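Local coordinates for protein dihydrofolate reductase (Coxiella burnetii, PDB 3TQ9) that probably catalyses the NADPH-dependent reduction of 7,8-dihydrofolate to tetrahydrofolate, a key step in folate metabolism, at residues T4-M9 with E92-G97. Residues are numbered along the deposited sequence; the frame is centred on the assembly and turned at random.
With MTX (methotrexate), chain C.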
ATOM      1  N   THR A   4       0.915   8.174  -3.136  1.00 54.44           N
ATOM      2  CA  THR A   4       1.731   7.706  -2.042  1.00 54.67           C
ATOM      3  C   THR A   4       1.607   6.201  -1.890  1.00 52.74           C
ATOM      4  O   THR A   4       0.493   5.677  -1.848  1.00 51.13           O
ATOM      5  CB  THR A   4       1.287   8.355  -0.745  1.00 56.07           C
ATOM      6  OG1 THR A   4       1.443   9.775  -0.854  1.00 59.09           O
ATOM      7  CG2 THR A   4       2.110   7.837   0.425  1.00 56.10           C
ATOM      8  N   LEU A   5       2.749   5.515  -1.823  1.00 53.41           N
ATOM      9  CA  LEU A   5       2.780   4.087  -1.503  1.00 51.98           C
ATOM     10  C   LEU A   5       3.092   3.955  -0.024  1.00 53.33           C
ATOM     11  O   LEU A   5       4.049   4.555   0.457  1.00 55.75           O
ATOM     12  CB  LEU A   5       3.851   3.350  -2.314  1.00 52.75           C
ATOM     13  CG  LEU A   5       3.582   2.942  -3.770  1.00 51.82           C
ATOM     14  CD1 LEU A   5       2.917   4.034  -4.538  1.00 51.83           C
ATOM     15  CD2 LEU A   5       4.880   2.553  -4.446  1.00 52.94           C
ATOM     16  N   ILE A   6       2.277   3.184   0.694  1.00 52.35           N
ATOM     17  CA  ILE A   6       2.543   2.836   2.086  1.00 53.82           C
ATOM     18  C   ILE A   6       2.710   1.316   2.166  1.00 53.51           C
ATOM     19  O   ILE A   6       1.850   0.564   1.706  1.00 52.38           O
ATOM     20  CB  ILE A   6       1.418   3.364   3.045  1.00 54.18           C
ATOM     21  CG1 ILE A   6       1.820   3.194   4.513  1.00 55.81           C
ATOM     22  CG2 ILE A   6       0.071   2.693   2.778  1.00 51.94           C
ATOM     23  CD1 ILE A   6       0.913   3.933   5.467  1.00 57.08           C
ATOM     24  N   ALA A   7       3.838   0.862   2.704  1.00 55.54           N
ATOM     25  CA  ALA A   7       4.112  -0.576   2.778  1.00 55.43           C
ATOM     26  C   ALA A   7       4.885  -0.905   4.040  1.00 58.13           C
ATOM     27  O   ALA A   7       5.673  -0.090   4.508  1.00 60.33           O
ATOM     28  CB  ALA A   7       4.881  -1.033   1.554  1.00 55.47           C
ATOM     29  N   ALA A   8       4.613  -2.080   4.610  1.00 58.54           N
ATOM     30  CA  ALA A   8       5.431  -2.650   5.671  1.00 61.63           C
ATOM     31  C   ALA A   8       6.188  -3.822   5.068  1.00 63.01           C
ATOM     32  O   ALA A   8       5.597  -4.668   4.389  1.00 61.55           O
ATOM     33  CB  ALA A   8       4.574  -3.108   6.829  1.00 62.30           C
ATOM     34  N   MET A   9       7.495  -3.862   5.305  1.00 66.07           N
ATOM     35  CA  MET A   9       8.371  -4.848   4.675  1.00 68.34           C
ATOM     36  C   MET A   9       9.562  -5.138   5.567  1.00 72.85           C
ATOM     37  O   MET A   9       9.942  -4.292   6.364  1.00 74.33           O
ATOM     38  CB  MET A   9       8.868  -4.309   3.330  1.00 67.79           C
ATOM     39  CG  MET A   9       9.894  -3.177   3.457  1.00 69.93           C
ATOM     40  SD  MET A   9      10.339  -2.443   1.892  1.00 69.30           S
ATOM     41  CE  MET A   9       8.773  -1.689   1.453  1.00 65.78           C
ATOM     42  N   GLU A  92      -4.624  13.693  -2.204  1.00 74.61           N
ATOM     43  CA  GLU A  92      -3.712  12.568  -2.042  1.00 70.76           C
ATOM     44  C   GLU A  92      -4.440  11.247  -2.245  1.00 66.24           C
ATOM     45  O   GLU A  92      -5.564  11.076  -1.777  1.00 66.62           O
ATOM     46  CB  GLU A  92      -3.028  12.605  -0.663  1.00 72.08           C
ATOM     47  CG  GLU A  92      -2.066  11.416  -0.389  1.00 70.09           C
ATOM     48  CD  GLU A  92      -1.083  11.672   0.768  1.00 74.42           C
ATOM     49  OE1 GLU A  92      -1.527  11.872   1.920  1.00 78.32           O
ATOM     50  OE2 GLU A  92       0.145  11.659   0.528  1.00 76.58           O
ATOM     51  N   VAL A  93      -3.793  10.331  -2.965  1.00 62.83           N
ATOM     52  CA  VAL A  93      -4.256   8.942  -3.116  1.00 58.63           C
ATOM     53  C   VAL A  93      -3.198   8.025  -2.518  1.00 56.22           C
ATOM     54  O   VAL A  93      -2.006   8.192  -2.782  1.00 56.23           O
ATOM     55  CB  VAL A  93      -4.493   8.579  -4.586  1.00 57.81           C
ATOM     56  CG1 VAL A  93      -4.881   7.112  -4.728  1.00 54.62           C
ATOM     57  CG2 VAL A  93      -5.568   9.489  -5.182  1.00 60.58           C
ATOM     58  N   ILE A  94      -3.642   7.076  -1.693  1.00 54.24           N
ATOM     59  CA  ILE A  94      -2.735   6.191  -0.971  1.00 52.57           C
ATOM     60  C   ILE A  94      -2.881   4.773  -1.467  1.00 50.13           C
ATOM     61  O   ILE A  94      -3.948   4.178  -1.374  1.00 49.21           O
ATOM     62  CB  ILE A  94      -2.969   6.240   0.548  1.00 53.66           C
ATOM     63  CG1 ILE A  94      -2.700   7.659   1.056  1.00 56.18           C
ATOM     64  CG2 ILE A  94      -2.051   5.259   1.257  1.00 52.06           C
ATOM     65  CD1 ILE A  94      -2.875   7.821   2.528  1.00 57.99           C
ATOM     66  N   ILE A  95      -1.786   4.245  -2.001  1.00 49.63           N
ATOM     67  CA  ILE A  95      -1.747   2.906  -2.541  1.00 48.08           C
ATOM     68  C   ILE A  95      -1.246   2.008  -1.429  1.00 48.15           C
ATOM     69  O   ILE A  95      -0.130   2.200  -0.938  1.00 48.80           O
ATOM     70  CB  ILE A  95      -0.776   2.801  -3.742  1.00 48.65           C
ATOM     71  CG1 ILE A  95      -1.027   3.923  -4.771  1.00 49.57           C
ATOM     72  CG2 ILE A  95      -0.889   1.415  -4.392  1.00 47.29           C
ATOM     73  CD1 ILE A  95      -2.411   3.935  -5.362  1.00 48.50           C
ATOM     74  N   ILE A  96      -2.064   1.031  -1.032  1.00 47.59           N
ATOM     75  CA  ILE A  96      -1.728   0.153   0.090  1.00 48.14           C
ATOM     76  C   ILE A  96      -1.227  -1.249  -0.312  1.00 48.37           C
ATOM     77  O   ILE A  96      -0.844  -2.007   0.537  1.00 49.45           O
ATOM     78  CB  ILE A  96      -2.905   0.041   1.114  1.00 48.48           C
ATOM     79  CG1 ILE A  96      -4.084  -0.763   0.570  1.00 47.40           C
ATOM     80  CG2 ILE A  96      -3.384   1.431   1.557  1.00 49.84           C
ATOM     81  CD1 ILE A  96      -5.000  -1.273   1.645  1.00 46.09           C
ATOM     82  N   GLY A  97      -1.225  -1.589  -1.596  1.00 48.65           N
ATOM     83  CA  GLY A  97      -0.692  -2.881  -2.044  1.00 49.69           C
ATOM     84  C   GLY A  97      -1.715  -3.700  -2.804  1.00 49.80           C
ATOM     85  O   GLY A  97      -2.811  -3.214  -3.060  1.00 48.92           O
TER
HETATM   86  N1  MTX C2001       1.414  -1.827   7.107  1.00 56.68           N
HETATM   87  C2  MTX C2001       1.886  -0.699   6.460  1.00 56.23           C
HETATM   88  NA2 MTX C2001       2.794   0.067   7.043  1.00 55.56           N
HETATM   89  N3  MTX C2001       1.425  -0.361   5.203  1.00 56.70           N
HETATM   90  C4  MTX C2001       0.480  -1.136   4.568  1.00 56.61           C
HETATM   91  NA4 MTX C2001       0.044  -0.798   3.356  1.00 56.62           N
HETATM   92  C4A MTX C2001      -0.005  -2.271   5.206  1.00 57.10           C
HETATM   93  N5  MTX C2001      -0.954  -3.055   4.578  1.00 56.81           N
HETATM   94  C6  MTX C2001      -1.442  -4.172   5.204  1.00 56.84           C
HETATM   95  C7  MTX C2001      -0.980  -4.529   6.477  1.00 57.03           C
HETATM   96  N8  MTX C2001      -0.031  -3.746   7.119  1.00 57.17           N
HETATM   97  C8A MTX C2001       0.463  -2.617   6.485  1.00 57.45           C
HETATM   98  C9  MTX C2001      -2.477  -4.979   4.470  1.00 57.78           C
HETATM   99  N10 MTX C2001      -3.287  -5.753   5.396  1.00 58.95           N
HETATM  100  CM  MTX C2001      -3.198  -7.223   5.279  1.00 59.12           C
HETATM  101  C11 MTX C2001      -5.342  -4.005   8.652  1.00 62.62           C
HETATM  102  C12 MTX C2001      -5.140  -5.374   8.603  1.00 61.80           C
HETATM  103  C13 MTX C2001      -4.459  -5.944   7.533  1.00 61.37           C
HETATM  104  C14 MTX C2001      -3.982  -5.144   6.493  1.00 59.92           C
HETATM  105  C15 MTX C2001      -4.199  -3.766   6.552  1.00 60.42           C
HETATM  106  C16 MTX C2001      -4.876  -3.201   7.627  1.00 61.43           C
HETATM  107  C   MTX C2001      -6.078  -3.421   9.821  1.00 63.10           C
HETATM  108  O   MTX C2001      -6.909  -4.267  10.587  1.00 63.40           O
HETATM  109  N   MTX C2001      -5.949  -2.129  10.113  1.00 63.80           N
HETATM  110  CA  MTX C2001      -7.029  -1.413  10.765  1.00 64.50           C
HETATM  111  CT  MTX C2001      -7.051   0.017  10.361  1.00 64.35           C
HETATM  112  O1  MTX C2001      -6.102   0.492   9.712  1.00 64.33           O
HETATM  113  O2  MTX C2001      -8.033   0.733  10.666  1.00 64.97           O
HETATM  114  CB  MTX C2001      -6.950  -1.502  12.287  1.00 65.01           C
HETATM  115  CG  MTX C2001      -5.535  -1.666  12.816  1.00 66.80           C
HETATM  116  CD  MTX C2001      -5.615  -1.750  14.320  1.00 70.29           C
HETATM  117  OE1 MTX C2001      -5.381  -0.727  15.013  1.00 72.46           O
HETATM  118  OE2 MTX C2001      -5.923  -2.838  14.880  1.00 72.34           O
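With chi1 at 178° and the chain extended beyond CG, Glu92 reaches across to Thr4 on the neighbouring strand, whose OG1 sits beside its own backbone N (chi1 -61°). The hydroxyl donates to Glu92 OE2, 2.7 Å from OG1, coming in from above the carboxylate plane. Next to it the main chains join as neighbouring parallel strands at the middle of the dihydrofolate reductase sheet: Thr4 N bonds to Val93 O at 2.9 Å, Ile95 N to Thr4 O at 2.7 Å, and Ile6 N to Ile95 O at 3.1 Å, all nearly straight. On one face Leu5 CD1 lies against Ile95 CG1, under helix 99-105. On the other, Ile6 CG2 touches both Ile94 CG2, 3.7 Å away, and Ile96 CG2, with helix 26-36 packed over Ile6. Past Ile6 the strands part, and the 4-amino group of methotrexate reaches the opening, its pteridine lying alongside Ala7 and Ala8. This NA4 donates to Ile6 O at 2.8 Å and, weakly, to Ile96 O, while Asp28 binds the same inhibitor and Ala8 O accepts from NADPH. Two carbonyls, one from each segment, thus turn towards the 4-amino group of the antifolate, Ile6 O as the main acceptor and Ile96 O as a weaker second.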